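Signal recognition particle receptor FtsY (PDB 5L3S) is the archaeal signal recognition particle receptor, pairing an SRP54-type helical bundle with a P-loop NTPase-type domain that holds phosphoaminophosphonic acid-guanylate ester. Local coordinates at residues D22-I27 against D50-L55; F102-F107 against I184-I189; S131-A136 against E156-R161. One frame throughout, in Å; residues are numbered along the deposited sequence.

Overall arrangement
Interaction 1 lies in the helical bundle, while interactions 2 and 3 share the mostly parallel sheet of the P-loop domain. The centre of interaction 1 is about 45 Å from that of interaction 2 and about 52 Å from that of interaction 3, on the other side of the chain's centre. Interactions 2 and 3 have centres about 10 Å apart and touch, since strands 186-191 and 132-137 are sheet neighbours: Ala135 N lies 2.9 Å from Leu188 O, a probable hydrogen bond. Along the chain, interaction 3 is nested within the loop closed by interaction 2. The Phe106 side chain is about 8 Å from bound phosphoaminophosphonic acid-guanylate ester, and that of Ile134 about 11 Å.

Interaction 1: residues D22-I27 against D50-L55; sequences DLNDVI and DLKNNL
Leu23 lays its CD1 methyl over the backbone of the facing helix at Lys52, with CD1 4.0 Å from Lys52 CA and the Lys52 carbonyl oxygen just as near. The two helices, 20-36 and 41-55, pack antiparallel within the SRP54-type helical bundle. Their short segments run at 153° to each other and approach to 11.1 Å between axes, a gap bridged by branched aliphatic side chains. With CD1 anti to CA (chi2 -177°), Leu23 reaches across this gap, and the methyl sits between Lys52 CG, 4.2 Å away, and Leu55 CB, 4.1 Å away. One turn further along, Ile27 repeats the approach one turn nearer the N-terminus of the facing helix: its CD1 comes to 3.7 Å from Leu51 CD2, and the two side chains slide past each other in opposite directions. Leu23 and Ile27, four residues apart on one helix, thus meet Leu55 and Leu51, four apart on the other, in reverse order, in keeping with the antiparallel course. Helix 66-85 adds to the packing, with Val70 against Leu23 and Thr73 against Leu51. Lys52, partly exposed, has CG anti to the backbone N, and its stem passes beside Leu23 before bending at chi3 (-59°). The ammonium at its end forms a salt bridge with Glu20, near the start of the same helix as Leu23. Asn24 only borders this charged group, its OD1 remaining 4.3 Å from Lys52 NZ.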
loop_
_atom_site.group_PDB
_atom_site.type_symbol
_atom_site.label_atom_id
_atom_site.label_comp_id
_atom_site.label_asym_id
_atom_site.label_seq_id
_atom_site.Cartn_x
_atom_site.Cartn_y
_atom_site.Cartn_z
ATOM N N ASP B 22 -33.662 -12.413 -13.719
ATOM C CA ASP B 22 -33.558 -11.058 -14.253
ATOM C C ASP B 22 -32.258 -10.375 -13.805
ATOM O O ASP B 22 -31.774 -9.459 -14.469
ATOM C CB ASP B 22 -34.740 -10.205 -13.791
ATOM C CG ASP B 22 -36.081 -10.727 -14.295
ATOM O OD1 ASP B 22 -36.189 -11.020 -15.503
ATOM O OD2 ASP B 22 -37.023 -10.840 -13.482
ATOM N N LEU B 23 -31.711 -10.819 -12.677
ATOM C CA LEU B 23 -30.623 -10.094 -12.001
ATOM C C LEU B 23 -29.224 -10.636 -12.277
ATOM O O LEU B 23 -28.225 -9.947 -12.049
ATOM C CB LEU B 23 -30.852 -10.105 -10.489
ATOM C CG LEU B 23 -32.130 -9.469 -9.953
ATOM C CD1 LEU B 23 -32.150 -9.499 -8.440
ATOM C CD2 LEU B 23 -32.267 -8.050 -10.451
ATOM N N ASN B 24 -29.151 -11.872 -12.754
ATOM C CA ASN B 24 -27.874 -12.574 -12.869
ATOM C C ASN B 24 -26.763 -11.859 -13.641
ATOM O O ASN B 24 -25.657 -11.695 -13.126
ATOM C CB ASN B 24 -28.091 -13.985 -13.419
ATOM C CG ASN B 24 -28.778 -14.892 -12.415
ATOM O OD1 ASN B 24 -28.705 -14.660 -11.204
ATOM N ND2 ASN B 24 -29.437 -15.933 -12.907
ATOM N N ASP B 25 -27.050 -11.445 -14.870
ATOM C CA ASP B 25 -26.046 -10.777 -15.693
ATOM C C ASP B 25 -25.530 -9.485 -15.075
ATOM O O ASP B 25 -24.325 -9.235 -15.058
ATOM C CB ASP B 25 -26.592 -10.481 -17.087
ATOM C CG ASP B 25 -26.728 -11.722 -17.928
ATOM O OD1 ASP B 25 -26.102 -12.741 -17.569
ATOM O OD2 ASP B 25 -27.451 -11.676 -18.944
ATOM N N VAL B 26 -26.437 -8.652 -14.584
ATOM C CA VAL B 26 -26.017 -7.366 -14.045
ATOM C C VAL B 26 -25.291 -7.519 -12.704
ATOM O O VAL B 26 -24.372 -6.750 -12.394
ATOM C CB VAL B 26 -27.196 -6.362 -13.949
ATOM C CG1 VAL B 26 -28.244 -6.843 -12.959
ATOM C CG2 VAL B 26 -26.682 -4.979 -13.573
ATOM N N ILE B 27 -25.683 -8.516 -11.914
ATOM C CA ILE B 27 -25.020 -8.752 -10.631
ATOM C C ILE B 27 -23.553 -9.140 -10.858
ATOM O O ILE B 27 -22.661 -8.723 -10.110
ATOM C CB ILE B 27 -25.756 -9.829 -9.787
ATOM C CG1 ILE B 27 -27.100 -9.303 -9.288
ATOM C CG2 ILE B 27 -24.940 -10.224 -8.572
ATOM C CD1 ILE B 27 -26.989 -8.177 -8.307
ATOM N N ASP B 50 -27.166 -8.890 -0.516
ATOM C CA ASP B 50 -28.131 -7.943 0.052
ATOM C C ASP B 50 -28.976 -7.358 -1.076
ATOM O O ASP B 50 -30.196 -7.255 -0.978
ATOM C CB ASP B 50 -27.417 -6.789 0.775
ATOM C CG ASP B 50 -26.845 -7.188 2.131
ATOM O OD1 ASP B 50 -27.224 -8.259 2.653
ATOM O OD2 ASP B 50 -26.026 -6.410 2.684
ATOM N N LEU B 51 -28.292 -6.972 -2.147
ATOM C CA LEU B 51 -28.907 -6.336 -3.301
ATOM C C LEU B 51 -29.939 -7.253 -3.967
ATOM O O LEU B 51 -31.087 -6.858 -4.183
ATOM C CB LEU B 51 -27.805 -5.933 -4.292
ATOM C CG LEU B 51 -28.255 -5.279 -5.598
ATOM C CD1 LEU B 51 -29.069 -4.010 -5.316
ATOM C CD2 LEU B 51 -27.047 -4.994 -6.492
ATOM N N LYS B 52 -29.530 -8.480 -4.272
ATOM C CA LYS B 52 -30.437 -9.473 -4.851
ATOM C C LYS B 52 -31.681 -9.691 -3.985
ATOM O O LYS B 52 -32.818 -9.693 -4.481
ATOM C CB LYS B 52 -29.698 -10.797 -5.056
ATOM C CG LYS B 52 -30.601 -11.954 -5.460
ATOM C CD LYS B 52 -29.808 -13.247 -5.602
ATOM C CE LYS B 52 -28.707 -13.115 -6.644
ATOM N NZ LYS B 52 -28.106 -14.437 -6.984
ATOM N N ASN B 53 -31.467 -9.856 -2.683
ATOM C CA ASN B 53 -32.574 -10.095 -1.765
ATOM C C ASN B 53 -33.527 -8.921 -1.635
ATOM O O ASN B 53 -34.728 -9.106 -1.441
ATOM C CB ASN B 53 -32.057 -10.490 -0.390
ATOM C CG ASN B 53 -31.432 -11.855 -0.390
ATOM O OD1 ASN B 53 -31.927 -12.767 -1.048
ATOM N ND2 ASN B 53 -30.332 -12.008 0.342
ATOM N N ASN B 54 -32.996 -7.711 -1.732
ATOM C CA ASN B 54 -33.855 -6.537 -1.696
ATOM C C ASN B 54 -34.728 -6.453 -2.940
ATOM O O ASN B 54 -35.825 -5.910 -2.894
ATOM C CB ASN B 54 -33.026 -5.261 -1.571
ATOM C CG ASN B 54 -33.888 -4.021 -1.464
ATOM O OD1 ASN B 54 -34.270 -3.426 -2.471
ATOM N ND2 ASN B 54 -34.209 -3.630 -0.236
ATOM N N LEU B 55 -34.250 -6.994 -4.054
ATOM C CA LEU B 55 -34.948 -6.800 -5.326
ATOM C C LEU B 55 -35.853 -7.960 -5.752
ATOM O O LEU B 55 -36.835 -7.739 -6.463
ATOM C CB LEU B 55 -33.960 -6.440 -6.438
ATOM C CG LEU B 55 -33.320 -5.059 -6.259
ATOM C CD1 LEU B 55 -32.198 -4.829 -7.253
ATOM C CD2 LEU B 55 -34.381 -3.968 -6.375
#

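Interaction 2: residues F102-F107 against I184-I189; sequences FVIIFF and IDVVLI
Ile104 runs alongside Leu188, both side chains pointing the same way, and a single methyl of the leucine serves most of its length. Ile104 CB is 3.7 Å from Leu188 CD2, CG1 is 4.0 Å from that methyl, and CD1 at the tip is again 3.7 Å from it; CD1 also lies near Val186 CG1. Ile104 CG1 is anti to the carbonyl carbon (chi1 -51°) and the chain is extended at chi2, which carries it past the methyl. Within its own strand, CG1 sits in plane at the edge of the Phe102 ring. Leu188 CD2 also meets the edge of the Phe106 ring, 3.7 Å from CE1 and near the ring plane, so one methyl fills the corner between Ile104 and Phe106. On the other face of the sheet, Ile189 spans two residues of the opposite strand: its CD1 packs 3.6 Å from Val103 CG1, while its CB and CG2 lie against Ile105.

The backbones pair in parallel, with Phe102 level with Val186 and Ile105 with Ile189. Five backbone bonds alternate in direction, from Phe102 N to Asp185 O (2.7 Å, 173° at the hydrogen) to the longer Phe106 N to Ile189 O (3.2 Å). Strand 102-107 leads toward residues fitting a Walker A P-loop, consistent with the domain's family. Strand 216-222 flanks it on the edge away from 186-191. Helix 114-127 covers the face of Val186, Leu188 and Phe106, and helix 168-181 covers that of Val103, Val187 and Ile189.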
loop_
_atom_site.group_PDB
_atom_site.type_symbol
_atom_site.label_atom_id
_atom_site.label_comp_id
_atom_site.label_asym_id
_atom_site.label_seq_id
_atom_site.Cartn_x
_atom_site.Cartn_y
_atom_site.Cartn_z
ATOM N N PHE B 102 -6.305 19.570 22.237
ATOM C CA PHE B 102 -7.018 18.416 21.706
ATOM C C PHE B 102 -5.936 17.515 21.118
ATOM O O PHE B 102 -5.174 17.948 20.266
ATOM C CB PHE B 102 -8.001 18.876 20.621
ATOM C CG PHE B 102 -8.917 17.794 20.116
ATOM C CD1 PHE B 102 -8.483 16.877 19.159
ATOM C CD2 PHE B 102 -10.229 17.728 20.563
ATOM C CE1 PHE B 102 -9.335 15.890 18.688
ATOM C CE2 PHE B 102 -11.084 16.751 20.099
ATOM C CZ PHE B 102 -10.641 15.829 19.157
ATOM N N VAL B 103 -5.852 16.277 21.595
ATOM C CA VAL B 103 -4.752 15.387 21.247
ATOM C C VAL B 103 -5.170 14.325 20.240
ATOM O O VAL B 103 -6.111 13.569 20.477
ATOM C CB VAL B 103 -4.180 14.693 22.499
ATOM C CG1 VAL B 103 -3.091 13.703 22.111
ATOM C CG2 VAL B 103 -3.643 15.741 23.489
ATOM N N ILE B 104 -4.463 14.285 19.118
ATOM C CA ILE B 104 -4.741 13.327 18.057
ATOM C C ILE B 104 -3.512 12.459 17.831
ATOM O O ILE B 104 -2.392 12.975 17.776
ATOM C CB ILE B 104 -5.043 14.061 16.743
ATOM C CG1 ILE B 104 -6.122 15.128 16.972
ATOM C CG2 ILE B 104 -5.441 13.060 15.640
ATOM C CD1 ILE B 104 -6.504 15.888 15.721
ATOM N N ILE B 105 -3.718 11.151 17.694
ATOM C CA ILE B 105 -2.610 10.249 17.387
ATOM C C ILE B 105 -2.895 9.574 16.053
ATOM O O ILE B 105 -4.070 9.367 15.686
ATOM C CB ILE B 105 -2.375 9.214 18.525
ATOM C CG1 ILE B 105 -1.058 8.432 18.318
ATOM C CG2 ILE B 105 -3.572 8.293 18.664
ATOM C CD1 ILE B 105 -0.595 7.680 19.579
ATOM N N PHE B 106 -1.820 9.275 15.326
ATOM C CA PHE B 106 -1.889 8.667 13.994
ATOM C C PHE B 106 -1.073 7.383 14.045
ATOM O O PHE B 106 0.062 7.391 14.544
ATOM C CB PHE B 106 -1.275 9.617 12.950
ATOM C CG PHE B 106 -1.989 10.939 12.827
ATOM C CD1 PHE B 106 -1.840 11.924 13.799
ATOM C CD2 PHE B 106 -2.798 11.205 11.737
ATOM C CE1 PHE B 106 -2.495 13.138 13.687
ATOM C CE2 PHE B 106 -3.465 12.419 11.617
ATOM C CZ PHE B 106 -3.316 13.388 12.589
ATOM N N PHE B 107 -1.644 6.273 13.578
ATOM C CA PHE B 107 -0.867 5.032 13.496
ATOM C C PHE B 107 -1.268 4.194 12.282
ATOM O O PHE B 107 -2.238 4.501 11.588
ATOM C CB PHE B 107 -0.962 4.212 14.805
ATOM C CG PHE B 107 -2.387 3.934 15.276
ATOM C CD1 PHE B 107 -3.120 2.866 14.759
ATOM C CD2 PHE B 107 -2.960 4.703 16.291
ATOM C CE1 PHE B 107 -4.423 2.605 15.205
ATOM C CE2 PHE B 107 -4.250 4.451 16.740
ATOM C CZ PHE B 107 -4.983 3.401 16.193
ATOM N N ILE B 184 -1.860 25.671 23.527
ATOM C CA ILE B 184 -1.911 25.224 22.135
ATOM C C ILE B 184 -3.191 24.421 21.888
ATOM O O ILE B 184 -3.587 23.608 22.721
ATOM C CB ILE B 184 -0.674 24.352 21.813
ATOM C CG1 ILE B 184 0.621 25.137 22.044
ATOM C CG2 ILE B 184 -0.736 23.770 20.392
ATOM C CD1 ILE B 184 0.659 26.484 21.373
ATOM N N ASP B 185 -3.839 24.654 20.749
ATOM C CA ASP B 185 -5.131 24.037 20.466
ATOM C C ASP B 185 -5.041 22.531 20.232
ATOM O O ASP B 185 -5.897 21.764 20.687
ATOM C CB ASP B 185 -5.794 24.687 19.242
ATOM C CG ASP B 185 -6.198 26.133 19.482
ATOM O OD1 ASP B 185 -6.553 26.491 20.624
ATOM O OD2 ASP B 185 -6.167 26.917 18.509
ATOM N N VAL B 186 -4.013 22.108 19.501
ATOM C CA VAL B 186 -3.927 20.725 19.067
ATOM C C VAL B 186 -2.513 20.150 19.195
ATOM O O VAL B 186 -1.536 20.814 18.860
ATOM C CB VAL B 186 -4.373 20.602 17.595
ATOM C CG1 VAL B 186 -4.171 19.181 17.086
ATOM C CG2 VAL B 186 -5.827 21.064 17.426
ATOM N N VAL B 187 -2.417 18.906 19.666
ATOM C CA VAL B 187 -1.191 18.127 19.534
ATOM C C VAL B 187 -1.408 16.951 18.573
ATOM O O VAL B 187 -2.383 16.210 18.712
ATOM C CB VAL B 187 -0.730 17.570 20.891
ATOM C CG1 VAL B 187 0.466 16.591 20.705
ATOM C CG2 VAL B 187 -0.379 18.704 21.822
ATOM N N LEU B 188 -0.497 16.785 17.611
ATOM C CA LEU B 188 -0.551 15.666 16.664
ATOM C C LEU B 188 0.622 14.751 16.929
ATOM O O LEU B 188 1.757 15.184 16.840
ATOM C CB LEU B 188 -0.461 16.176 15.219
ATOM C CG LEU B 188 -1.525 17.208 14.865
ATOM C CD1 LEU B 188 -1.357 17.670 13.437
ATOM C CD2 LEU B 188 -2.882 16.589 15.059
ATOM N N ILE B 189 0.344 13.484 17.232
ATOM C CA ILE B 189 1.383 12.525 17.573
ATOM C C ILE B 189 1.704 11.600 16.401
ATOM O O ILE B 189 0.839 10.858 15.938
ATOM C CB ILE B 189 0.963 11.692 18.803
ATOM C CG1 ILE B 189 0.657 12.648 19.977
ATOM C CG2 ILE B 189 2.064 10.694 19.171
ATOM C CD1 ILE B 189 -0.005 11.992 21.180
#

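Interaction 3: residues S131-A136 against E156-R161; sequences STIIAA and EVQLIR. With SO4 (sulfate ion), chain X.
Ile134 and Ala136 are tied to Gln158 and Ile160 by three backbone hydrogen bonds of a parallel ladder. Ile134 N donates to Gln158 O at 3.1 Å, Ile160 N to Ile134 O at 2.8 Å, and Ala136 N to Ile160 O at 3.0 Å. At the start of the pairing the strands stand further apart and a water takes over: it donates to Thr132 O and accepts from Gln158 N, which lies 2.8 Å from it.

Apolar contacts line both faces. Leu159 CD1 lies 3.6 Å from Ile134 CG2 and within packing distance of Ala136 CB. Ile134 CD1 turns instead to Val157, 4.0 Å from its CG2, the two side chains crossing at about a right angle. On the other face, Ile133 CD1 meets Ile160 CG1, also at 4.0 Å.

Among polar groups, Gln158 bends at chi2 (94°) along its own strand, and NE2 donates to Leu159 O from above the carbonyl plane. A sulfate ion, probably from the crystallisation liquor, accepts from Arg161 N through O3 at 2.6 Å and is hydrogen-bonded to Gly162 N as well.

The two strands are joined by helix 144-155 in a beta-alpha-beta unit; that helix ends in a Schellman motif with Glu156 at positive phi, and it packs on Leu159 and Ala136. Helix 114-127 covers Ile134 and Val157, helix 168-181 lies over Ile133 and Ala135, and strand 186-191 borders strand 132-137 on the edge opposite strand 158-160, which ends the sheet within this chain.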
loop_
_atom_site.group_PDB
_atom_site.type_symbol
_atom_site.label_atom_id
_atom_site.label_comp_id
_atom_site.label_asym_id
_atom_site.label_seq_id
_atom_site.Cartn_x
_atom_site.Cartn_y
_atom_site.Cartn_z
ATOM N N SER B 131 -4.035 26.513 16.575
ATOM C CA SER B 131 -2.603 26.321 16.833
ATOM C C SER B 131 -2.271 24.839 17.034
ATOM O O SER B 131 -3.106 24.050 17.498
ATOM C CB SER B 131 -2.120 27.181 18.013
ATOM O OG SER B 131 -2.818 26.889 19.211
ATOM N N THR B 132 -1.064 24.430 16.650
ATOM C CA THR B 132 -0.712 23.018 16.659
ATOM C C THR B 132 0.751 22.798 16.998
ATOM O O THR B 132 1.598 23.613 16.638
ATOM C CB THR B 132 -0.940 22.379 15.266
ATOM O OG1 THR B 132 -0.069 23.001 14.312
ATOM C CG2 THR B 132 -2.377 22.550 14.806
ATOM N N ILE B 133 1.045 21.696 17.675
ATOM C CA ILE B 133 2.426 21.232 17.780
ATOM C C ILE B 133 2.450 19.753 17.443
ATOM O O ILE B 133 1.438 19.051 17.569
ATOM C CB ILE B 133 3.061 21.457 19.170
ATOM C CG1 ILE B 133 2.433 20.540 20.216
ATOM C CG2 ILE B 133 2.973 22.919 19.591
ATOM C CD1 ILE B 133 3.080 20.672 21.575
ATOM N N ILE B 134 3.605 19.277 16.995
ATOM C CA ILE B 134 3.757 17.893 16.595
ATOM C C ILE B 134 4.677 17.200 17.579
ATOM O O ILE B 134 5.715 17.752 17.955
ATOM C CB ILE B 134 4.413 17.802 15.204
ATOM C CG1 ILE B 134 3.609 18.612 14.185
ATOM C CG2 ILE B 134 4.609 16.339 14.794
ATOM C CD1 ILE B 134 4.291 18.776 12.837
ATOM N N ALA B 135 4.271 16.010 18.013
ATOM C CA ALA B 135 5.126 15.126 18.791
ATOM C C ALA B 135 5.811 14.137 17.843
ATOM O O ALA B 135 5.141 13.348 17.161
ATOM C CB ALA B 135 4.300 14.372 19.810
ATOM N N ALA B 136 7.140 14.177 17.811
ATOM C CA ALA B 136 7.935 13.258 16.992
ATOM C C ALA B 136 8.103 11.922 17.701
ATOM O O ALA B 136 9.198 11.570 18.137
ATOM C CB ALA B 136 9.288 13.875 16.671
ATOM N N GLU B 156 5.922 26.151 9.849
ATOM C CA GLU B 156 6.178 27.091 10.948
ATOM C C GLU B 156 5.430 26.712 12.218
ATOM O O GLU B 156 4.767 27.543 12.841
ATOM C CB GLU B 156 5.866 28.537 10.540
ATOM C CG GLU B 156 6.753 29.063 9.431
ATOM C CD GLU B 156 6.468 30.509 9.092
ATOM O OE1 GLU B 156 5.341 30.806 8.648
ATOM O OE2 GLU B 156 7.369 31.352 9.272
ATOM N N VAL B 157 5.513 25.445 12.588
ATOM C CA VAL B 157 4.937 24.996 13.843
ATOM C C VAL B 157 6.011 24.323 14.668
ATOM O O VAL B 157 7.011 23.849 14.126
ATOM C CB VAL B 157 3.761 24.015 13.629
ATOM C CG1 VAL B 157 2.634 24.708 12.878
ATOM C CG2 VAL B 157 4.221 22.774 12.891
ATOM N N GLN B 158 5.804 24.283 15.978
ATOM C CA GLN B 158 6.774 23.674 16.883
ATOM C C GLN B 158 6.766 22.148 16.818
ATOM O O GLN B 158 5.714 21.517 16.887
ATOM C CB GLN B 158 6.498 24.108 18.317
ATOM C CG GLN B 158 7.230 23.260 19.349
ATOM C CD GLN B 158 8.558 23.862 19.765
ATOM O OE1 GLN B 158 8.614 25.005 20.205
ATOM N NE2 GLN B 158 9.638 23.087 19.629
ATOM N N LEU B 159 7.952 21.560 16.701
ATOM C CA LEU B 159 8.111 20.115 16.781
ATOM C C LEU B 159 8.721 19.761 18.127
ATOM O O LEU B 159 9.744 20.317 18.518
ATOM C CB LEU B 159 9.048 19.608 15.677
ATOM C CG LEU B 159 9.302 18.103 15.689
ATOM C CD1 LEU B 159 8.007 17.339 15.393
ATOM C CD2 LEU B 159 10.385 17.735 14.673
ATOM N N ILE B 160 8.109 18.826 18.833
ATOM C CA ILE B 160 8.682 18.367 20.085
ATOM C C ILE B 160 9.413 17.038 19.830
ATOM O O ILE B 160 8.799 16.028 19.465
ATOM C CB ILE B 160 7.603 18.209 21.162
ATOM C CG1 ILE B 160 6.881 19.547 21.371
ATOM C CG2 ILE B 160 8.209 17.705 22.476
ATOM C CD1 ILE B 160 7.734 20.594 22.080
ATOM N N ARG B 161 10.731 17.052 20.001
ATOM C CA ARG B 161 11.538 15.856 19.737
ATOM C C ARG B 161 11.772 15.019 20.996
ATOM O O ARG B 161 12.159 13.851 20.914
ATOM C CB ARG B 161 12.886 16.251 19.119
ATOM C CG ARG B 161 12.758 17.121 17.878
ATOM C CD ARG B 161 13.972 17.001 16.960
ATOM N NE ARG B 161 14.281 18.261 16.283
ATOM C CZ ARG B 161 15.000 18.359 15.166
ATOM N NH1 ARG B 161 15.479 17.263 14.581
ATOM N NH2 ARG B 161 15.234 19.555 14.627
HETATM S S SO4 X . 12.257 19.384 22.173
HETATM O O1 SO4 X . 11.685 18.253 22.911
HETATM O O2 SO4 X . 11.623 20.621 22.644
HETATM O O3 SO4 X . 12.029 19.232 20.733
HETATM O O4 SO4 X . 13.702 19.457 22.415
HETATM O O HOH W 1 3.555 25.593 16.977
#